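Side-chain contacts in trans-2-enoyl-CoA reductase (Treponema denticola ATCC 35405, PDB 4GGO), which catalyses the NADH-dependent reduction of the carbon-carbon double bond of crotonyl-CoA to give butyryl-CoA, a step of fatty acid synthesis: residues Glu33-Arg38 / Gly310-Ile315; His261-Glu266 / Ile270-Ser275. All coordinates share one frame; numbering follows the deposited sequence.

Contact 1: Glu33-Arg38 / Gly310-Ile315; sequences EYTKKR and GCIEQI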
loop_
_atom_site.group_PDB
_atom_site.type_symbol
_atom_site.label_atom_id
_atom_site.label_comp_id
_atom_site.label_asym_id
_atom_site.label_seq_id
_atom_site.Cartn_x
_atom_site.Cartn_y
_atom_site.Cartn_z
ATOM N N GLU A 33 -18.012 -2.559 -0.129
ATOM C CA GLU A 33 -19.240 -1.802 -0.354
ATOM C C GLU A 33 -18.977 -0.541 -1.171
ATOM O O GLU A 33 -19.765 -0.190 -2.049
ATOM C CB GLU A 33 -19.920 -1.446 0.970
ATOM C CG GLU A 33 -21.211 -0.653 0.799
ATOM C CD GLU A 33 -21.883 -0.322 2.119
ATOM O OE1 GLU A 33 -21.432 -0.833 3.165
ATOM O OE2 GLU A 33 -22.863 0.455 2.108
ATOM N N TYR A 34 -17.868 0.137 -0.885
ATOM C CA TYR A 34 -17.504 1.326 -1.644
ATOM C C TYR A 34 -17.210 0.967 -3.093
ATOM O O TYR A 34 -17.658 1.650 -4.014
ATOM C CB TYR A 34 -16.289 2.033 -1.036
ATOM C CG TYR A 34 -15.842 3.229 -1.852
ATOM C CD1 TYR A 34 -16.426 4.475 -1.666
ATOM C CD2 TYR A 34 -14.847 3.109 -2.817
ATOM C CE1 TYR A 34 -16.030 5.568 -2.413
ATOM C CE2 TYR A 34 -14.447 4.198 -3.570
ATOM C CZ TYR A 34 -15.040 5.424 -3.363
ATOM O OH TYR A 34 -14.644 6.512 -4.107
ATOM N N THR A 35 -16.447 -0.105 -3.283
ATOM C CA THR A 35 -16.038 -0.543 -4.612
ATOM C C THR A 35 -17.237 -0.870 -5.503
ATOM O O THR A 35 -17.247 -0.542 -6.690
ATOM C CB THR A 35 -15.104 -1.769 -4.537
ATOM O OG1 THR A 35 -13.968 -1.454 -3.722
ATOM C CG2 THR A 35 -14.629 -2.170 -5.925
ATOM N N LYS A 36 -18.247 -1.513 -4.924
ATOM C CA LYS A 36 -19.462 -1.844 -5.663
ATOM C C LYS A 36 -20.209 -0.583 -6.088
ATOM O O LYS A 36 -20.872 -0.562 -7.127
ATOM C CB LYS A 36 -20.376 -2.745 -4.827
ATOM C CG LYS A 36 -19.831 -4.147 -4.599
ATOM C CD LYS A 36 -20.779 -4.970 -3.739
ATOM C CE LYS A 36 -20.293 -6.402 -3.591
ATOM N NZ LYS A 36 -20.271 -7.116 -4.898
ATOM N N LYS A 37 -20.096 0.468 -5.284
ATOM C CA LYS A 37 -20.747 1.737 -5.591
ATOM C C LYS A 37 -19.889 2.601 -6.507
ATOM O O LYS A 37 -20.407 3.428 -7.254
ATOM C CB LYS A 37 -21.052 2.515 -4.311
ATOM C CG LYS A 37 -21.990 1.810 -3.353
ATOM C CD LYS A 37 -22.272 2.683 -2.140
ATOM C CE LYS A 37 -23.174 1.971 -1.149
ATOM N NZ LYS A 37 -24.454 1.543 -1.778
ATOM N N ARG A 38 -18.575 2.411 -6.442
ATOM C CA ARG A 38 -17.648 3.230 -7.215
ATOM C C ARG A 38 -17.467 2.691 -8.630
ATOM O O ARG A 38 -17.536 3.440 -9.606
ATOM C CB ARG A 38 -16.296 3.320 -6.504
ATOM C CG ARG A 38 -15.246 4.112 -7.261
ATOM C CD ARG A 38 -15.705 5.538 -7.511
ATOM N NE ARG A 38 -14.682 6.331 -8.187
ATOM C CZ ARG A 38 -14.519 6.375 -9.504
ATOM N NH1 ARG A 38 -15.310 5.662 -10.297
ATOM N NH2 ARG A 38 -13.562 7.127 -10.032
ATOM N N GLY A 310 -8.626 7.786 0.508
ATOM C CA GLY A 310 -7.967 6.728 1.251
ATOM C C GLY A 310 -7.482 5.696 0.251
ATOM O O GLY A 310 -7.434 5.971 -0.949
ATOM N N CYS A 311 -7.130 4.510 0.732
ATOM C CA CYS A 311 -6.614 3.459 -0.141
ATOM C C CYS A 311 -7.617 3.029 -1.206
ATOM O O CYS A 311 -7.285 2.970 -2.389
ATOM C CB CYS A 311 -6.176 2.248 0.679
ATOM S SG CYS A 311 -4.805 2.599 1.791
ATOM N N ILE A 312 -8.844 2.735 -0.787
ATOM C CA ILE A 312 -9.843 2.201 -1.709
ATOM C C ILE A 312 -10.305 3.252 -2.723
ATOM O O ILE A 312 -10.642 2.918 -3.858
ATOM C CB ILE A 312 -11.047 1.563 -0.962
ATOM C CG1 ILE A 312 -11.851 0.660 -1.903
ATOM C CG2 ILE A 312 -11.926 2.628 -0.315
ATOM C CD1 ILE A 312 -11.072 -0.532 -2.419
ATOM N N GLU A 313 -10.300 4.522 -2.323
ATOM C CA GLU A 313 -10.644 5.600 -3.247
ATOM C C GLU A 313 -9.540 5.761 -4.286
ATOM O O GLU A 313 -9.809 5.902 -5.479
ATOM C CB GLU A 313 -10.866 6.921 -2.502
ATOM C CG GLU A 313 -12.139 6.974 -1.668
ATOM C CD GLU A 313 -11.990 6.303 -0.313
ATOM O OE1 GLU A 313 -10.846 5.987 0.078
ATOM O OE2 GLU A 313 -13.020 6.095 0.360
ATOM N N GLN A 314 -8.296 5.730 -3.815
ATOM C CA GLN A 314 -7.121 5.823 -4.675
ATOM C C GLN A 314 -7.094 4.738 -5.746
ATOM O O GLN A 314 -6.925 5.026 -6.929
ATOM C CB GLN A 314 -5.850 5.714 -3.832
ATOM C CG GLN A 314 -5.336 7.027 -3.293
ATOM C CD GLN A 314 -4.301 7.655 -4.201
ATOM O OE1 GLN A 314 -3.176 7.165 -4.304
ATOM N NE2 GLN A 314 -4.675 8.743 -4.865
ATOM N N ILE A 315 -7.258 3.490 -5.322
ATOM C CA ILE A 315 -7.094 2.353 -6.220
ATOM C C ILE A 315 -8.257 2.184 -7.198
ATOM O O ILE A 315 -8.047 1.845 -8.363
ATOM C CB ILE A 315 -6.843 1.051 -5.439
ATOM C CG1 ILE A 315 -5.625 1.219 -4.528
ATOM C CG2 ILE A 315 -6.638 -0.110 -6.391
ATOM C CD1 ILE A 315 -4.398 1.751 -5.239
#
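Tyr34 and Thr35 on helix 21-38 meet Ile312 and Glu313 in the first turn of helix 311-323. The two short segments run in nearly the same direction, with axes 10.3 Å apart and a crossing angle of -29°. The contact packs a helix of the NAD(P)H-binding family region against one of the catalytic region.

The tight part lies around Ile312. Its CG1 stands anti to the backbone N (chi1 -163°), which turns CG1 toward Thr35, with CD1 as the outer end. Thr35 OG1 lies 3.3 Å from Ile312 CD1, and the two side chains cross at about a right angle. This hydroxyl hydrogen-bonds to Gln31 O in its own helix. Tyr34 slides past Ile312 in the opposite direction, with Tyr34 CD2 3.9 Å from Ile312 CG2. Ile68 and Thr69 of helix 61-74 also touch this buried side. The same helix carries Tyr62 of the NAD(+) site, whose side chain is about 8 Å from that of Ile312.

The looser part is the partly exposed pair Tyr34 and Glu313. Tyr34 OH rests 3.5 Å from Glu313 CG, a contact with the aliphatic chain and not with the carboxylate. The Glu313 chain is bent at chi2 (81°), which turns the carboxylate back toward the start of its helix. There Gly310 N, at the N-cap position, donates to Glu313 OE1 at 2.9 Å. The N-H meets the oxygen from above the carboxylate plane. Glu313 OE2 sits over one face of the Tyr34 ring, toward its rim and 4.1 Å above the plane.

Apolar and van der Waals packing thus joins the helices, while the polar groups Thr35 OG1 and Glu313 OE1 bond within their own helical regions. The negative charge of Glu313 is probably eased by the N-terminal end of helix 311-323.

Contact 2: His261-Glu266 / Ile270-Ser275; sequences HRLNKE and IRAFVS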
loop_
_atom_site.group_PDB
_atom_site.type_symbol
_atom_site.label_atom_id
_atom_site.label_comp_id
_atom_site.label_asym_id
_atom_site.label_seq_id
_atom_site.Cartn_x
_atom_site.Cartn_y
_atom_site.Cartn_z
ATOM N N HIS A 261 11.395 0.168 -16.365
ATOM C CA HIS A 261 11.920 0.555 -17.659
ATOM C C HIS A 261 12.551 -0.646 -18.355
ATOM O O HIS A 261 12.297 -0.899 -19.532
ATOM C CB HIS A 261 12.952 1.662 -17.463
ATOM C CG HIS A 261 13.403 2.306 -18.735
ATOM N ND1 HIS A 261 14.731 2.397 -19.090
ATOM C CD2 HIS A 261 12.705 2.902 -19.727
ATOM C CE1 HIS A 261 14.830 3.017 -20.252
ATOM N NE2 HIS A 261 13.617 3.338 -20.660
ATOM N N ARG A 262 13.373 -1.386 -17.616
ATOM C CA ARG A 262 14.037 -2.568 -18.156
ATOM C C ARG A 262 13.031 -3.677 -18.465
ATOM O O ARG A 262 13.191 -4.419 -19.435
ATOM C CB ARG A 262 15.113 -3.066 -17.186
ATOM C CG ARG A 262 15.865 -4.297 -17.665
ATOM C CD ARG A 262 17.168 -4.506 -16.901
ATOM N NE ARG A 262 16.957 -4.916 -15.514
ATOM C CZ ARG A 262 17.039 -4.098 -14.469
ATOM N NH1 ARG A 262 17.325 -2.814 -14.647
ATOM N NH2 ARG A 262 16.835 -4.563 -13.244
ATOM N N LEU A 263 11.993 -3.776 -17.639
ATOM C CA LEU A 263 10.925 -4.749 -17.848
ATOM C C LEU A 263 10.251 -4.568 -19.208
ATOM O O LEU A 263 9.980 -5.542 -19.911
ATOM C CB LEU A 263 9.880 -4.645 -16.734
ATOM C CG LEU A 263 10.231 -5.248 -15.372
ATOM C CD1 LEU A 263 9.115 -4.987 -14.370
ATOM C CD2 LEU A 263 10.502 -6.740 -15.500
ATOM N N ASN A 264 9.986 -3.317 -19.570
ATOM C CA ASN A 264 9.341 -2.996 -20.840
ATOM C C ASN A 264 10.234 -3.304 -22.033
ATOM O O ASN A 264 9.758 -3.668 -23.109
ATOM C CB ASN A 264 8.937 -1.521 -20.868
ATOM C CG ASN A 264 7.783 -1.217 -19.940
ATOM O OD1 ASN A 264 6.740 -1.869 -19.994
ATOM N ND2 ASN A 264 7.967 -0.230 -19.070
ATOM N N LYS A 265 11.536 -3.155 -21.827
ATOM C CA LYS A 265 12.518 -3.343 -22.886
ATOM C C LYS A 265 12.667 -4.808 -23.288
ATOM O O LYS A 265 12.754 -5.130 -24.473
ATOM C CB LYS A 265 13.868 -2.781 -22.441
ATOM C CG LYS A 265 14.453 -1.770 -23.403
ATOM C CD LYS A 265 15.474 -0.881 -22.723
ATOM C CE LYS A 265 14.962 0.532 -22.680
ATOM N NZ LYS A 265 13.635 0.530 -22.005
ATOM N N GLU A 266 12.687 -5.689 -22.293
ATOM C CA GLU A 266 12.954 -7.107 -22.510
ATOM C C GLU A 266 11.678 -7.901 -22.781
ATOM O O GLU A 266 11.726 -9.021 -23.293
ATOM C CB GLU A 266 13.706 -7.677 -21.304
ATOM C CG GLU A 266 14.990 -6.915 -20.993
ATOM C CD GLU A 266 15.662 -7.374 -19.714
ATOM O OE1 GLU A 266 15.055 -8.176 -18.973
ATOM O OE2 GLU A 266 16.800 -6.928 -19.450
ATOM N N ILE A 270 4.599 -6.689 -22.756
ATOM C CA ILE A 270 4.207 -6.317 -21.401
ATOM C C ILE A 270 4.078 -4.804 -21.232
ATOM O O ILE A 270 4.628 -4.030 -22.017
ATOM C CB ILE A 270 5.195 -6.883 -20.351
ATOM C CG1 ILE A 270 4.446 -7.343 -19.100
ATOM C CG2 ILE A 270 6.274 -5.860 -20.004
ATOM C CD1 ILE A 270 5.324 -8.053 -18.093
ATOM N N ARG A 271 3.336 -4.393 -20.209
ATOM C CA ARG A 271 3.179 -2.981 -19.886
ATOM C C ARG A 271 3.474 -2.740 -18.408
ATOM O O ARG A 271 2.602 -2.902 -17.556
ATOM C CB ARG A 271 1.770 -2.498 -20.243
ATOM C CG ARG A 271 1.503 -2.436 -21.742
ATOM C CD ARG A 271 0.088 -1.964 -22.044
ATOM N NE ARG A 271 -0.916 -2.939 -21.629
ATOM C CZ ARG A 271 -2.226 -2.776 -21.786
ATOM N NH1 ARG A 271 -2.696 -1.671 -22.349
ATOM N NH2 ARG A 271 -3.067 -3.718 -21.378
ATOM N N ALA A 272 4.714 -2.358 -18.117
ATOM C CA ALA A 272 5.158 -2.151 -16.742
ATOM C C ALA A 272 5.202 -0.670 -16.383
ATOM O O ALA A 272 5.673 0.156 -17.165
ATOM C CB ALA A 272 6.522 -2.785 -16.529
ATOM N N PHE A 273 4.711 -0.339 -15.192
ATOM C CA PHE A 273 4.703 1.042 -14.726
ATOM C C PHE A 273 5.030 1.126 -13.245
ATOM O O PHE A 273 4.710 0.221 -12.476
ATOM C CB PHE A 273 3.328 1.682 -14.934
ATOM C CG PHE A 273 2.821 1.617 -16.343
ATOM C CD1 PHE A 273 3.146 2.605 -17.256
ATOM C CD2 PHE A 273 1.993 0.583 -16.747
ATOM C CE1 PHE A 273 2.671 2.554 -18.554
ATOM C CE2 PHE A 273 1.514 0.525 -18.041
ATOM C CZ PHE A 273 1.853 1.512 -18.946
ATOM N N VAL A 274 5.663 2.221 -12.849
ATOM C CA VAL A 274 5.674 2.602 -11.449
ATOM C C VAL A 274 4.461 3.492 -11.238
ATOM O O VAL A 274 4.259 4.457 -11.974
ATOM C CB VAL A 274 6.947 3.374 -11.061
ATOM C CG1 VAL A 274 6.800 3.970 -9.667
ATOM C CG2 VAL A 274 8.164 2.464 -11.128
ATOM N N SER A 275 3.635 3.149 -10.258
ATOM C CA SER A 275 2.474 3.966 -9.936
ATOM C C SER A 275 2.751 4.769 -8.675
ATOM O O SER A 275 2.903 4.205 -7.589
ATOM C CB SER A 275 1.231 3.097 -9.745
ATOM O OG SER A 275 0.091 3.897 -9.478
#
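Asn264 near the end of helix 248-266 pairs its side-chain amide with the backbone of Ala272 on strand 270-276. The two segments run antiparallel, and their axes approach to 7.4 Å.

Two hydrogen bonds make the polar part. Ala272 N donates to Asn264 OD1 at 2.8 Å. Asn264 ND2 in turn donates to Ala272 O at 3.0 Å. Both are nearly straight, with N-H...acceptor angles of 170°. Ala272 O lies almost in the Asn264 amide plane. Ala272 N is somewhat tilted from the carbonyl plane of the Asn264 side chain. In Asn264, chi1 of -71° sends CG toward the strand, and chi2 of -52° turns OD1 to the N-H and ND2 to the carbonyl. The two bonds fix how the amide group is turned. They also satisfy both backbone polar groups of buried Ala272 on this side of the strand.

Apolar packing lies beside this pair. Ala272 CB points toward the helix and meets Leu263 CB at 3.8 Å. Leu263 CD1 also reaches this methyl, at 4.0 Å. Ile214 of helix 208-219 touches both Leu263 and Ile270 and extends the buried patch. A separate van der Waals contact sets a methyl against a backbone carbonyl, with Ile270 CG2 3.7 Å from Leu263 O.

Arg271 and Phe273 turn their side chains away from the helix. Along the edge of the strand, their backbone groups pair with strand 227-233. The arrangement is that of an alpha-beta unit in a Rossmann-type fold. A helix covers the parallel sheet, and a short turn leads from it into the next strand.

How the contacts relate
From the N terminus, the chain first passes through helix 21-38, which supplies residues 33-38 of contact 1. It then builds strands 52-56 to 227-233 of the parallel sheet before reaching helix 248-266. After three residues, strand 270-276 closes the short loop of contact 2. Helix 291-305 follows, and residues 310-315 finally close the long loop of contact 1 over 271 intervening residues. Contact 2 is thus nested inside contact 1. Contact 1 ties the NAD(P)H-binding family region to the catalytic region, whereas contact 2 stays within the latter. Their centres lie about 26 Å apart.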